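Local coordinates for argininosuccinate lyase (Chelativorans sp., PDB 6RXA), which acts as the C-N lyase known as EDDS lyase, of the aspartase/fumarase superfamily, and probably splits argininosuccinate into fumarate and arginine, at residues L35-H47 against R110-F123. The protein carries 2 engineered substitutions. Residues are numbered along the deposited sequence; the frame is centred on the assembly and turned at random. Where two conformers were deposited one is given.
With FMT (formic acid), chain B; FMT (formic acid), chain D; FMT (formic acid), chain C.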
loop_
_atom_site.group_PDB
_atom_site.type_symbol
_atom_site.label_atom_id
_atom_site.label_comp_id
_atom_site.label_asym_id
_atom_site.label_seq_id
_atom_site.Cartn_x
_atom_site.Cartn_y
_atom_site.Cartn_z
ATOM N N LEU A 35 -17.897 -13.167 -0.746
ATOM C CA LEU A 35 -18.731 -12.054 -0.301
ATOM C C LEU A 35 -20.189 -12.259 -0.716
ATOM O O LEU A 35 -21.109 -12.024 0.080
ATOM C CB LEU A 35 -18.171 -10.721 -0.809
ATOM C CG LEU A 35 -18.904 -9.497 -0.244
ATOM C CD1 LEU A 35 -18.762 -9.350 1.239
ATOM C CD2 LEU A 35 -18.390 -8.225 -0.950
ATOM N N THR A 36 -20.427 -12.709 -1.956
ATOM C CA THR A 36 -21.802 -12.935 -2.403
ATOM C C THR A 36 -22.542 -13.899 -1.484
ATOM O O THR A 36 -23.688 -13.635 -1.089
ATOM C CB THR A 36 -21.792 -13.456 -3.842
ATOM O OG1 THR A 36 -21.236 -12.444 -4.697
ATOM C CG2 THR A 36 -23.195 -13.822 -4.290
ATOM N N SER A 37 -21.901 -15.001 -1.101
ATOM C CA SER A 37 -22.582 -15.970 -0.249
ATOM C C SER A 37 -22.754 -15.452 1.170
ATOM O O SER A 37 -23.768 -15.752 1.822
ATOM C CB SER A 37 -21.814 -17.285 -0.258
ATOM O OG SER A 37 -21.978 -17.938 -1.510
ATOM N N ALA A 38 -21.797 -14.667 1.658
ATOM C CA ALA A 38 -21.900 -14.124 3.004
ATOM C C ALA A 38 -23.001 -13.076 3.109
ATOM O O ALA A 38 -23.683 -12.996 4.141
ATOM C CB ALA A 38 -20.556 -13.529 3.431
ATOM N N VAL A 39 -23.195 -12.266 2.069
ATOM C CA VAL A 39 -24.169 -11.176 2.121
ATOM C C VAL A 39 -25.571 -11.649 1.781
ATOM O O VAL A 39 -26.551 -11.036 2.247
ATOM C CB VAL A 39 -23.722 -10.050 1.174
ATOM C CG1 VAL A 39 -24.753 -8.959 1.065
ATOM C CG2 VAL A 39 -22.427 -9.456 1.676
ATOM N N PHE A 40 -25.697 -12.740 1.041
ATOM C CA PHE A 40 -27.003 -13.189 0.573
ATOM C C PHE A 40 -28.061 -13.298 1.664
ATOM O O PHE A 40 -29.192 -12.829 1.443
ATOM C CB PHE A 40 -26.864 -14.535 -0.145
ATOM C CG PHE A 40 -28.187 -15.189 -0.402
ATOM C CD1 PHE A 40 -29.050 -14.642 -1.327
ATOM C CD2 PHE A 40 -28.585 -16.307 0.302
ATOM C CE1 PHE A 40 -30.284 -15.210 -1.566
ATOM C CE2 PHE A 40 -29.819 -16.881 0.069
ATOM C CZ PHE A 40 -30.668 -16.329 -0.866
ATOM N N PRO A 41 -27.799 -13.901 2.824
ATOM C CA PRO A 41 -28.851 -13.967 3.852
ATOM C C PRO A 41 -29.311 -12.608 4.326
ATOM O O PRO A 41 -30.480 -12.458 4.701
ATOM C CB PRO A 41 -28.224 -14.802 4.978
ATOM C CG PRO A 41 -26.779 -14.890 4.670
ATOM C CD PRO A 41 -26.606 -14.685 3.191
ATOM N N TYR A 42 -28.424 -11.611 4.334
ATOM C CA TYR A 42 -28.835 -10.256 4.690
ATOM C C TYR A 42 -29.704 -9.640 3.603
ATOM O O TYR A 42 -30.704 -8.972 3.905
ATOM C CB TYR A 42 -27.598 -9.395 4.959
ATOM C CG TYR A 42 -26.760 -9.947 6.088
ATOM C CD1 TYR A 42 -27.118 -9.736 7.414
ATOM C CD2 TYR A 42 -25.633 -10.711 5.834
ATOM C CE1 TYR A 42 -26.364 -10.262 8.457
ATOM C CE2 TYR A 42 -24.873 -11.238 6.880
ATOM C CZ TYR A 42 -25.248 -11.016 8.178
ATOM O OH TYR A 42 -24.476 -11.537 9.200
ATOM N N ASP A 43 -29.335 -9.843 2.335
ATOM C CA ASP A 43 -30.200 -9.414 1.241
ATOM C C ASP A 43 -31.607 -9.972 1.411
ATOM O O ASP A 43 -32.593 -9.264 1.174
ATOM C CB ASP A 43 -29.631 -9.858 -0.110
ATOM C CG ASP A 43 -28.499 -8.965 -0.607
ATOM O OD1 ASP A 43 -28.055 -8.056 0.118
ATOM O OD2 ASP A 43 -28.050 -9.181 -1.751
ATOM N N SER A 44 -31.723 -11.242 1.827
ATOM C CA SER A 44 -33.036 -11.861 2.003
ATOM C C SER A 44 -33.822 -11.192 3.126
ATOM O O SER A 44 -35.046 -11.039 3.031
ATOM C CB SER A 44 -32.884 -13.361 2.263
ATOM O OG SER A 44 -32.583 -14.053 1.066
ATOM N N GLN A 45 -33.138 -10.801 4.202
ATOM C CA GLN A 45 -33.788 -10.035 5.257
ATOM C C GLN A 45 -34.238 -8.676 4.740
ATOM O O GLN A 45 -35.333 -8.205 5.081
ATOM C CB GLN A 45 -32.839 -9.876 6.441
ATOM C CG GLN A 45 -32.613 -11.168 7.196
ATOM C CD GLN A 45 -33.889 -11.722 7.808
ATOM O OE1 GLN A 45 -34.436 -11.149 8.751
ATOM N NE2 GLN A 45 -34.368 -12.842 7.272
ATOM N N ILE A 46 -33.416 -8.037 3.908
ATOM C CA ILE A 46 -33.791 -6.745 3.333
ATOM C C ILE A 46 -35.052 -6.869 2.488
ATOM O O ILE A 46 -35.935 -6.005 2.546
ATOM C CB ILE A 46 -32.606 -6.149 2.552
ATOM C CG1 ILE A 46 -31.493 -5.764 3.534
ATOM C CG2 ILE A 46 -33.065 -4.988 1.682
ATOM C CD1 ILE A 46 -30.159 -5.482 2.845
ATOM N N HIS A 47 -35.163 -7.933 1.690
ATOM C CA HIS A 47 -36.379 -8.100 0.897
ATOM C C HIS A 47 -37.607 -8.123 1.797
ATOM O O HIS A 47 -38.636 -7.512 1.488
ATOM C CB HIS A 47 -36.341 -9.398 0.091
ATOM C CG HIS A 47 -35.189 -9.501 -0.848
ATOM N ND1 HIS A 47 -34.631 -8.407 -1.470
ATOM C CD2 HIS A 47 -34.474 -10.575 -1.261
ATOM C CE1 HIS A 47 -33.623 -8.802 -2.227
ATOM N NE2 HIS A 47 -33.504 -10.112 -2.113
ATOM N N ARG A 110 -36.885 0.743 -5.128
ATOM C CA ARG A 110 -35.608 0.188 -4.695
ATOM C C ARG A 110 -34.728 -0.067 -5.909
ATOM O O ARG A 110 -35.181 -0.038 -7.055
ATOM C CB ARG A 110 -35.860 -1.125 -3.925
ATOM C CG ARG A 110 -34.678 -1.718 -3.226
ATOM C CD ARG A 110 -35.112 -2.947 -2.439
ATOM N NE ARG A 110 -35.587 -4.038 -3.281
ATOM C CZ ARG A 110 -35.721 -5.284 -2.837
ATOM N NH1 ARG A 110 -35.398 -5.562 -1.585
ATOM N NH2 ARG A 110 -36.141 -6.251 -3.639
ATOM N N SER A 111 -33.447 -0.309 -5.642
ATOM C CA SER A 111 -32.465 -0.612 -6.668
ATOM C C SER A 111 -31.548 -1.703 -6.151
ATOM O O SER A 111 -31.448 -1.934 -4.943
ATOM C CB SER A 111 -31.651 0.661 -6.974
ATOM O OG SER A 111 -30.504 0.445 -7.781
ATOM N N ARG A 112 -30.818 -2.341 -7.065
ATOM C CA ARG A 112 -29.682 -3.129 -6.604
ATOM C C ARG A 112 -28.658 -2.268 -5.860
ATOM O O ARG A 112 -27.906 -2.794 -5.028
ATOM C CB ARG A 112 -29.006 -3.864 -7.766
ATOM C CG ARG A 112 -29.813 -5.065 -8.276
ATOM C CD ARG A 112 -29.085 -5.809 -9.399
ATOM N NE ARG A 112 -28.844 -4.948 -10.559
ATOM C CZ ARG A 112 -28.220 -5.329 -11.670
ATOM N NH1 ARG A 112 -27.759 -6.560 -11.789
ATOM N NH2 ARG A 112 -28.047 -4.467 -12.662
ATOM N N ASN A 113 -28.618 -0.955 -6.121
ATOM C CA ASN A 113 -27.570 -0.115 -5.553
ATOM C C ASN A 113 -27.756 0.092 -4.056
ATOM O O ASN A 113 -26.792 -0.041 -3.290
ATOM C CB ASN A 113 -27.501 1.234 -6.278
ATOM C CG ASN A 113 -27.142 1.089 -7.746
ATOM O OD1 ASN A 113 -26.665 0.040 -8.189
ATOM N ND2 ASN A 113 -27.376 2.147 -8.513
ATOM N N ASP A 114 -28.972 0.460 -3.615
ATOM C CA ASP A 114 -29.184 0.621 -2.174
ATOM C C ASP A 114 -29.273 -0.725 -1.465
ATOM O O ASP A 114 -28.787 -0.855 -0.334
ATOM C CB ASP A 114 -30.310 1.607 -1.843
ATOM C CG ASP A 114 -31.679 1.194 -2.318
ATOM O OD1 ASP A 114 -31.817 0.387 -3.260
ATOM O OD2 ASP A 114 -32.652 1.759 -1.746
ATOM N N LEU A 115 -29.828 -1.738 -2.134
ATOM C CA LEU A 115 -29.816 -3.098 -1.601
ATOM C C LEU A 115 -28.390 -3.559 -1.316
ATOM O O LEU A 115 -28.094 -4.073 -0.227
ATOM C CB LEU A 115 -30.482 -4.052 -2.601
ATOM C CG LEU A 115 -30.296 -5.551 -2.342
ATOM C CD1 LEU A 115 -31.039 -5.977 -1.084
ATOM C CD2 LEU A 115 -30.778 -6.368 -3.537
ATOM N N ALA A 116 -27.497 -3.397 -2.293
ATOM C CA ALA A 116 -26.120 -3.858 -2.141
ATOM C C ALA A 116 -25.425 -3.135 -0.998
ATOM O O ALA A 116 -24.749 -3.763 -0.181
ATOM C CB ALA A 116 -25.349 -3.666 -3.449
ATOM N N ASN A 117 -25.567 -1.808 -0.933
ATOM C CA ASN A 117 -24.896 -1.049 0.119
ATOM C C ASN A 117 -25.412 -1.479 1.486
ATOM O O ASN A 117 -24.624 -1.672 2.425
ATOM C CB ASN A 117 -25.112 0.453 -0.102
ATOM C CG ASN A 117 -24.104 1.328 0.650
ATOM O OD1 ASN A 117 -24.279 1.637 1.832
ATOM N ND2 ASN A 117 -23.074 1.788 -0.060
ATOM N N ALA A 118 -26.731 -1.662 1.609
ATOM C CA ALA A 118 -27.330 -2.058 2.883
ATOM C C ALA A 118 -26.930 -3.472 3.284
ATOM O O ALA A 118 -26.620 -3.723 4.458
ATOM C CB ALA A 118 -28.856 -1.945 2.815
ATOM N N GLY A 119 -26.960 -4.422 2.344
ATOM C CA GLY A 119 -26.592 -5.786 2.689
ATOM C C GLY A 119 -25.144 -5.899 3.129
ATOM O O GLY A 119 -24.825 -6.627 4.073
ATOM N N LYS A 120 -24.248 -5.193 2.439
ATOM C CA LYS A 120 -22.841 -5.176 2.842
ATOM C C LYS A 120 -22.687 -4.602 4.242
ATOM O O LYS A 120 -21.916 -5.122 5.058
ATOM C CB LYS A 120 -22.003 -4.353 1.857
ATOM C CG LYS A 120 -20.481 -4.232 2.196
ATOM C CD LYS A 120 -19.724 -5.526 1.844
ATOM C CE LYS A 120 -18.274 -5.561 2.326
ATOM N NZ LYS A 120 -17.415 -4.613 1.573
ATOM N N ARG A 121 -23.437 -3.540 4.551
ATOM C CA ARG A 121 -23.391 -2.961 5.889
ATOM C C ARG A 121 -23.882 -3.951 6.944
ATOM O O ARG A 121 -23.309 -4.035 8.038
ATOM C CB ARG A 121 -24.217 -1.673 5.943
ATOM C CG ARG A 121 -23.571 -0.448 5.303
ATOM C CD ARG A 121 -24.607 0.678 5.186
ATOM N NE ARG A 121 -23.999 1.907 4.685
ATOM C CZ ARG A 121 -23.350 2.782 5.449
ATOM N NH1 ARG A 121 -23.239 2.579 6.751
ATOM N NH2 ARG A 121 -22.822 3.860 4.894
ATOM N N MET A 122 -24.951 -4.703 6.651
ATOM C CA MET A 122 -25.432 -5.668 7.634
ATOM C C MET A 122 -24.414 -6.779 7.862
ATOM O O MET A 122 -24.210 -7.225 9.000
ATOM C CB MET A 122 -26.763 -6.251 7.169
ATOM C CG MET A 122 -27.893 -5.247 7.153
ATOM S SD MET A 122 -29.458 -5.976 6.609
ATOM C CE MET A 122 -29.957 -6.865 8.064
ATOM N N PHE A 123 -23.767 -7.235 6.792
ATOM C CA PHE A 123 -22.694 -8.211 6.922
ATOM C C PHE A 123 -21.544 -7.649 7.750
ATOM O O PHE A 123 -21.106 -8.283 8.715
ATOM C CB PHE A 123 -22.202 -8.628 5.533
ATOM C CG PHE A 123 -20.905 -9.373 5.555
ATOM C CD1 PHE A 123 -20.835 -10.636 6.110
ATOM C CD2 PHE A 123 -19.760 -8.803 5.034
ATOM C CE1 PHE A 123 -19.628 -11.311 6.157
ATOM C CE2 PHE A 123 -18.550 -9.488 5.067
ATOM C CZ PHE A 123 -18.497 -10.736 5.624
HETATM C C FMT B . -29.209 -0.854 -10.398
HETATM O O1 FMT B . -29.963 0.096 -10.558
HETATM O O2 FMT B . -28.970 -1.624 -11.321
HETATM C C FMT D . -25.232 -7.052 -14.405
HETATM O O1 FMT D . -26.386 -6.635 -14.269
HETATM O O2 FMT D . -24.545 -7.407 -13.444
HETATM C C FMT C . -27.074 1.450 -12.114
HETATM O O1 FMT C . -27.232 1.708 -13.318
HETATM O O2 FMT C . -26.666 2.287 -11.289
#
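Ile46 and Gly119 mark the tight centre where helix 35-56 crosses helix 112-147. The axes of the two segments approach to 8.4 Å at 110°, and the CA atoms of Asp43 and Gly119 come within 5.3 Å. The absence of a side chain at Gly119 probably permits this closeness, since a CB there would point at the other helix and collide with Asp43 OD1. Ile46 fits as a knob among Leu115, Ala118, Gly119 and Met122. Its chi1 turns CG1 opposite the carbonyl carbon and CG2 opposite the backbone N, and the branches reach different walls: CD1 comes 3.4 Å from Gly119 N, while CG2 meets Leu115 CD1 at 3.6 Å.

A reciprocal knob, Phe123, enters among Leu35, Ala38, Val39 and Tyr42, with Leu35 CD1 3.8 Å from its CE2. Beside it the Tyr42 ring lies against backbone, with Phe123 CA over its face in a CH-pi contact, 4.0 Å from the centroid and 22° off the normal; its hydroxyl is hydrogen-bonded to Asp126. With the Tyr42 ring cut back to an alanine, a gap is likely to open beside Met122 CB and Phe123 CA, and Asp126 would lose this hydroxyl partner.

Packing thins at the partly exposed Gln45, whose CB stays 4.5 Å from Met122 CE while its chain leads away.

At the other end, buried Arg110 NH1 donates to His47 ND1 over 2.9 Å. NH1 lies in the imidazole plane, whereas ND1 is tilted from the guanidinium plane and the N-H is bent to 140°. This bond crosses an otherwise largely apolar interface, consistent with shape fit and apolar contact carrying most of it. As acceptor, ND1 is probably without a proton, and the neighbouring guanidinium would probably disfavour a second proton on the ring.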